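Local coordinates for protein xylulokinase (Brucella ovis, PDB 5VM1) that probably phosphorylates D-xylulose to D-xylulose 5-phosphate at the expense of ATP, as a member of the FGGY family of carbohydrate kinases, at residues M298-S303 with G344-Y349; T337-L342 with Q478-L483. All blocks are in the same frame, centred on the assembly; numbering follows the deposited sequence.

Interaction 1 (M298-S303 with G344-Y349); sequences MGVILS and GERTPY
Three hydrogen bonds join the end of strand 295-301 and the residue after it to the loop at 344-349, which runs past in nearly the opposite direction. Val300 is held through both its backbone polar atoms: its N donates to Thr347 OG1 at 3.0 Å, nearly straight at 168°, and its O receives Thr347 N at 3.1 Å, almost along the C=O axis. The hydroxyl can face the strand because OG1 stands beside the backbone N of Thr347 (chi1 -50°). At Leu302, two residues past Val300, the carboxylate of Glu345 takes over. Its chain starts with CG anti to the backbone N and bends at chi2 (59°), bringing OE1 to Leu302 N at 2.8 Å through the syn lone pair. The anti lone pair of the same oxygen accepts Arg346 N, 3.0 Å from Glu345 OE1, so one atom is gripped by two backbone donors and the rotation of the carboxylate is fixed. Meanwhile, OE2 lies alongside Ile301 CG2. Apolar contact fills in around these bonds. Leu302 crosses Arg346 at about a right angle, its CG 3.9 Å from Arg346 CB and its CD2 over one face of the guanidinium, while Arg346 CD rests on Val300 CB at 3.9 Å.

Farther out, Thr347 OG1 also hydrogen-bonds Ala283 O, and the guanidinium makes a cation-pi contact with Phe133. Ile301 packs against Ala381 and Ile382 of helix 367-390. The Met298 side chain lies about 5 Å from that of Met87, a predicted substrate-binding residue. The loop thus meets the backbone at the strand's end partly with side-chain acceptors, and the two N-H donors on Glu345 OE1 would be expected to favour the ionised form of this buried carboxylate.

Interaction 2 (T337-L342 with Q478-L483); sequences TFLPYL and QRYHAL
A strand-on-helix packing joins the two-stranded antiparallel sheet of the C-terminal FGGY domain to the C-terminal helix 470-488. Strand 337-339, paired with strand 357-359, crosses the 478-483 part of the helix at -44°, with axes 8.8 Å apart at closest. Tyr480 contributes the largest share of the contact. With CG anti to its backbone N (chi1 169°), its ring extends along the chain from Phe338 to Tyr341. Leu339 crosses it obliquely and sets CD2 over one face, 3.8 Å from the ring centroid and displaced toward the rim, a CH-pi contact. At the edge of the same ring, Phe338 O lies in plane, 3.4 Å from Tyr480 CE2, and Pro340 presents CD to Tyr480 OH at 3.5 Å. This backbone carbonyl and proline therefore border the ring's rim while the leucine methyl occupies a face.

Nearer the start of the strand, Thr337 points its CG2 at the helix. That methyl meets Leu483 CD1 tip to tip at 3.8 Å and also approaches Tyr480 CA, so it sits against residues about one helical turn apart. The other Leu339 branch, CD1, touches Leu483 CB more loosely. Helix 367-390 packs against the same group, with Phe380 meeting the Tyr480 ring at an inclined angle and Val378 touching Pro340. Tyr341 also touches Tyr484, farther along helix 470-488.

The polar end of the interface is wet. Tyr341 and Tyr480 reach toward each other tip to tip, and one water lies in the plane of both rings, hydrogen-bonded to the two hydroxyls. A second water binds Tyr341 OH at 2.7 Å and donates to the backbone of the helix, its oxygen 3.1 Å from Tyr480 O.

From the N terminus, the chain passes strand 295-301, then strand 337-339, then the loop at 344-349, and finally helix 470-488. Interaction 1 closes a loop of 40 intervening residues, about half of them helical; interaction 2 opens within it and closes only after 135 residues of its own, so the two loops cross. Interaction 1 ties the seven-stranded sheet to the loop between strands 337-339 and 357-359, and interaction 2 ties strand 337-339 and the residues that follow it to the C-terminal helix. They touch directly: Ser303 CB lies 3.4 Å from Pro340 O, and Tyr349 packs against Tyr341 and His481, so the loop at 344-349 touches both partners of interaction 2.

Interaction 1 (M298-S303 with G344-Y349)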
loop_
_atom_site.group_PDB
_atom_site.type_symbol
_atom_site.label_atom_id
_atom_site.label_comp_id
_atom_site.label_asym_id
_atom_site.label_seq_id
_atom_site.Cartn_x
_atom_site.Cartn_y
_atom_site.Cartn_z
ATOM N N MET A 298 -0.502 -8.540 -4.082
ATOM C CA MET A 298 -0.865 -7.172 -4.412
ATOM C C MET A 298 -0.810 -7.032 -5.921
ATOM O O MET A 298 0.241 -7.248 -6.526
ATOM C CB MET A 298 0.077 -6.171 -3.735
ATOM C CG MET A 298 -0.619 -5.162 -2.869
ATOM S SD MET A 298 0.411 -3.742 -2.526
ATOM C CE MET A 298 1.669 -4.368 -1.445
ATOM N N GLY A 299 -1.957 -6.762 -6.535
ATOM C CA GLY A 299 -2.009 -6.362 -7.927
ATOM C C GLY A 299 -2.087 -4.851 -7.985
ATOM O O GLY A 299 -2.867 -4.232 -7.258
ATOM N N VAL A 300 -1.235 -4.257 -8.818
ATOM C CA VAL A 300 -1.124 -2.803 -8.915
ATOM C C VAL A 300 -1.560 -2.349 -10.301
ATOM O O VAL A 300 -0.965 -2.750 -11.304
ATOM C CB VAL A 300 0.292 -2.297 -8.627
ATOM C CG1 VAL A 300 0.297 -0.786 -8.704
ATOM C CG2 VAL A 300 0.727 -2.760 -7.291
ATOM N N ILE A 301 -2.558 -1.471 -10.344
ATOM C CA ILE A 301 -2.989 -0.777 -11.549
ATOM C C ILE A 301 -2.434 0.638 -11.485
ATOM O O ILE A 301 -2.815 1.420 -10.603
ATOM C CB ILE A 301 -4.521 -0.749 -11.644
ATOM C CG1 ILE A 301 -5.058 -2.164 -11.821
ATOM C CG2 ILE A 301 -5.000 0.226 -12.745
ATOM C CD1 ILE A 301 -6.449 -2.305 -11.343
ATOM N N LEU A 302 -1.528 0.982 -12.407
ATOM C CA LEU A 302 -0.806 2.240 -12.244
ATOM C C LEU A 302 -1.712 3.468 -12.379
ATOM O O LEU A 302 -1.395 4.522 -11.811
ATOM C CB LEU A 302 0.364 2.316 -13.215
ATOM C CG LEU A 302 1.505 1.376 -12.835
ATOM C CD1 LEU A 302 2.681 1.600 -13.755
ATOM C CD2 LEU A 302 1.883 1.483 -11.340
ATOM N N SER A 303 -2.827 3.381 -13.108
ATOM C CA SER A 303 -3.714 4.534 -13.221
ATOM C C SER A 303 -5.145 4.065 -13.078
ATOM O O SER A 303 -5.701 3.447 -13.988
ATOM C CB SER A 303 -3.506 5.279 -14.533
ATOM O OG SER A 303 -2.200 5.822 -14.596
ATOM N N GLY A 344 2.105 3.565 -18.544
ATOM C CA GLY A 344 2.409 2.152 -18.692
ATOM C C GLY A 344 1.398 1.363 -17.886
ATOM O O GLY A 344 0.359 1.875 -17.476
ATOM N N GLU A 345 1.723 0.105 -17.634
ATOM C CA GLU A 345 0.937 -0.721 -16.730
ATOM C C GLU A 345 1.870 -1.653 -15.974
ATOM O O GLU A 345 2.897 -2.087 -16.504
ATOM C CB GLU A 345 -0.150 -1.558 -17.429
ATOM C CG GLU A 345 -1.076 -2.283 -16.434
ATOM C CD GLU A 345 -1.799 -1.325 -15.496
ATOM O OE1 GLU A 345 -1.140 -0.610 -14.707
ATOM O OE2 GLU A 345 -3.047 -1.278 -15.554
ATOM N N ARG A 346 1.515 -1.937 -14.716
ATOM C CA ARG A 346 2.270 -2.885 -13.900
ATOM C C ARG A 346 1.636 -4.277 -14.013
ATOM O O ARG A 346 2.027 -5.061 -14.884
ATOM C CB ARG A 346 2.369 -2.378 -12.444
ATOM C CG ARG A 346 3.309 -3.200 -11.577
ATOM C CD ARG A 346 3.806 -2.475 -10.328
ATOM N NE ARG A 346 4.733 -1.399 -10.683
ATOM C CZ ARG A 346 5.405 -0.654 -9.806
ATOM N NH1 ARG A 346 6.210 0.304 -10.251
ATOM N NH2 ARG A 346 5.300 -0.875 -8.494
ATOM N N THR A 347 0.642 -4.592 -13.183
ATOM C CA THR A 347 0.016 -5.913 -13.236
ATOM C C THR A 347 -0.974 -5.983 -14.395
ATOM O O THR A 347 -1.906 -5.175 -14.453
ATOM C CB THR A 347 -0.705 -6.212 -11.918
ATOM O OG1 THR A 347 0.177 -5.961 -10.816
ATOM C CG2 THR A 347 -1.306 -7.643 -11.876
ATOM N N PRO A 348 -0.846 -6.965 -15.304
ATOM C CA PRO A 348 0.083 -8.103 -15.346
ATOM C C PRO A 348 1.229 -8.060 -16.379
ATOM O O PRO A 348 1.943 -9.051 -16.511
ATOM C CB PRO A 348 -0.846 -9.247 -15.711
ATOM C CG PRO A 348 -1.762 -8.591 -16.714
ATOM C CD PRO A 348 -1.965 -7.169 -16.241
ATOM N N TYR A 349 1.453 -6.949 -17.070
ATOM C CA TYR A 349 2.359 -6.985 -18.211
ATOM C C TYR A 349 3.721 -6.381 -17.899
ATOM O O TYR A 349 4.687 -6.654 -18.624
ATOM C CB TYR A 349 1.745 -6.218 -19.403
ATOM C CG TYR A 349 0.345 -6.641 -19.803
ATOM C CD1 TYR A 349 0.086 -7.905 -20.340
ATOM C CD2 TYR A 349 -0.737 -5.780 -19.585
ATOM C CE1 TYR A 349 -1.217 -8.293 -20.693
ATOM C CE2 TYR A 349 -2.033 -6.152 -19.933
ATOM C CZ TYR A 349 -2.269 -7.416 -20.484
ATOM O OH TYR A 349 -3.558 -7.785 -20.818
#

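Interaction 2 (T337-L342 with Q478-L483)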
loop_
_atom_site.group_PDB
_atom_site.type_symbol
_atom_site.label_atom_id
_atom_site.label_comp_id
_atom_site.label_asym_id
_atom_site.label_seq_id
_atom_site.Cartn_x
_atom_site.Cartn_y
_atom_site.Cartn_z
ATOM N N THR A 337 -13.844 1.763 -25.938
ATOM C CA THR A 337 -13.009 1.034 -24.997
ATOM C C THR A 337 -11.885 1.954 -24.534
ATOM O O THR A 337 -11.308 2.695 -25.337
ATOM C CB THR A 337 -12.439 -0.257 -25.653
ATOM O OG1 THR A 337 -13.498 -1.214 -25.889
ATOM C CG2 THR A 337 -11.340 -0.887 -24.802
ATOM N N PHE A 338 -11.574 1.928 -23.245
ATOM C CA PHE A 338 -10.489 2.745 -22.703
ATOM C C PHE A 338 -9.424 1.829 -22.100
ATOM O O PHE A 338 -9.734 0.969 -21.266
ATOM C CB PHE A 338 -11.013 3.732 -21.659
ATOM C CG PHE A 338 -9.955 4.579 -21.026
ATOM C CD1 PHE A 338 -9.344 5.596 -21.726
ATOM C CD2 PHE A 338 -9.579 4.368 -19.726
ATOM C CE1 PHE A 338 -8.365 6.387 -21.139
ATOM C CE2 PHE A 338 -8.607 5.152 -19.132
ATOM C CZ PHE A 338 -8.005 6.162 -19.839
ATOM N N LEU A 339 -8.194 1.950 -22.590
ATOM C CA LEU A 339 -7.057 1.322 -21.926
ATOM C C LEU A 339 -6.413 2.322 -20.967
ATOM O O LEU A 339 -5.918 3.359 -21.425
ATOM C CB LEU A 339 -6.033 0.849 -22.938
ATOM C CG LEU A 339 -6.277 -0.345 -23.839
ATOM C CD1 LEU A 339 -4.907 -0.751 -24.340
ATOM C CD2 LEU A 339 -6.938 -1.492 -23.135
ATOM N N PRO A 340 -6.388 2.064 -19.645
ATOM C CA PRO A 340 -5.934 3.097 -18.694
ATOM C C PRO A 340 -4.423 3.172 -18.494
ATOM O O PRO A 340 -3.963 3.494 -17.395
ATOM C CB PRO A 340 -6.635 2.695 -17.391
ATOM C CG PRO A 340 -6.792 1.227 -17.492
ATOM C CD PRO A 340 -6.944 0.883 -18.954
ATOM N N TYR A 341 -3.640 2.861 -19.523
ATOM C CA TYR A 341 -2.189 2.725 -19.389
ATOM C C TYR A 341 -1.466 4.053 -19.585
ATOM O O TYR A 341 -0.429 4.097 -20.273
ATOM C CB TYR A 341 -1.673 1.679 -20.374
ATOM C CG TYR A 341 -2.378 0.332 -20.305
ATOM C CD1 TYR A 341 -2.857 -0.171 -19.084
ATOM C CD2 TYR A 341 -2.576 -0.443 -21.464
ATOM C CE1 TYR A 341 -3.519 -1.403 -19.016
ATOM C CE2 TYR A 341 -3.214 -1.694 -21.407
ATOM C CZ TYR A 341 -3.684 -2.164 -20.177
ATOM O OH TYR A 341 -4.314 -3.394 -20.087
ATOM N N LEU A 342 -1.969 5.141 -18.982
ATOM C CA LEU A 342 -1.375 6.469 -19.169
ATOM C C LEU A 342 0.074 6.545 -18.701
ATOM O O LEU A 342 0.823 7.414 -19.176
ATOM C CB LEU A 342 -2.189 7.523 -18.414
ATOM C CG LEU A 342 -3.669 7.556 -18.808
ATOM C CD1 LEU A 342 -4.418 8.346 -17.786
ATOM C CD2 LEU A 342 -3.884 8.117 -20.198
ATOM N N GLN A 478 -13.419 -8.819 -23.400
ATOM C CA GLN A 478 -12.574 -9.465 -24.404
ATOM C C GLN A 478 -12.024 -8.450 -25.408
ATOM O O GLN A 478 -10.859 -8.545 -25.816
ATOM C CB GLN A 478 -13.345 -10.589 -25.097
ATOM C CG GLN A 478 -13.663 -11.767 -24.158
ATOM C CD GLN A 478 -12.416 -12.512 -23.682
ATOM O OE1 GLN A 478 -11.330 -12.371 -24.256
ATOM N NE2 GLN A 478 -12.554 -13.253 -22.581
ATOM N N ARG A 479 -12.834 -7.450 -25.785
ATOM C CA ARG A 479 -12.344 -6.351 -26.615
ATOM C C ARG A 479 -11.167 -5.648 -25.946
ATOM O O ARG A 479 -10.099 -5.485 -26.545
ATOM C CB ARG A 479 -13.481 -5.355 -26.856
ATOM C CG ARG A 479 -13.883 -5.091 -28.311
ATOM C CD ARG A 479 -15.414 -5.044 -28.430
ATOM N NE ARG A 479 -15.985 -4.032 -27.537
ATOM C CZ ARG A 479 -17.211 -4.086 -27.018
ATOM N NH1 ARG A 479 -18.013 -5.124 -27.295
ATOM N NH2 ARG A 479 -17.633 -3.103 -26.205
ATOM N N TYR A 480 -11.319 -5.306 -24.668
ATOM C CA TYR A 480 -10.252 -4.644 -23.927
ATOM C C TYR A 480 -8.996 -5.506 -23.891
ATOM O O TYR A 480 -7.873 -5.002 -24.017
ATOM C CB TYR A 480 -10.766 -4.337 -22.516
ATOM C CG TYR A 480 -9.754 -3.877 -21.487
ATOM C CD1 TYR A 480 -8.937 -4.794 -20.816
ATOM C CD2 TYR A 480 -9.662 -2.540 -21.140
ATOM C CE1 TYR A 480 -8.032 -4.384 -19.865
ATOM C CE2 TYR A 480 -8.755 -2.115 -20.193
ATOM C CZ TYR A 480 -7.944 -3.043 -19.549
ATOM O OH TYR A 480 -7.055 -2.620 -18.585
ATOM N N HIS A 481 -9.174 -6.811 -23.705
ATOM C CA HIS A 481 -8.044 -7.722 -23.597
ATOM C C HIS A 481 -7.309 -7.879 -24.930
ATOM O O HIS A 481 -6.077 -7.983 -24.951
ATOM C CB HIS A 481 -8.533 -9.066 -23.068
ATOM C CG HIS A 481 -7.430 -10.000 -22.689
ATOM N ND1 HIS A 481 -7.371 -11.303 -23.130
ATOM C CD2 HIS A 481 -6.351 -9.819 -21.891
ATOM C CE1 HIS A 481 -6.296 -11.884 -22.629
ATOM N NE2 HIS A 481 -5.658 -11.003 -21.878
ATOM N N ALA A 482 -8.051 -7.945 -26.052
ATOM C CA ALA A 482 -7.449 -8.084 -27.383
ATOM C C ALA A 482 -6.710 -6.825 -27.830
ATOM O O ALA A 482 -5.834 -6.910 -28.693
ATOM C CB ALA A 482 -8.507 -8.451 -28.418
ATOM N N LEU A 483 -7.060 -5.661 -27.287
ATOM C CA LEU A 483 -6.375 -4.434 -27.665
ATOM C C LEU A 483 -4.922 -4.427 -27.212
ATOM O O LEU A 483 -4.080 -3.811 -27.881
ATOM C CB LEU A 483 -7.116 -3.227 -27.106
ATOM C CG LEU A 483 -8.013 -2.640 -28.194
ATOM C CD1 LEU A 483 -9.000 -1.619 -27.656
ATOM C CD2 LEU A 483 -7.150 -2.035 -29.279
HETATM O O HOH W 1 -5.298 -4.327 -18.026
HETATM O O HOH W 2 -5.598 -4.775 -21.953
#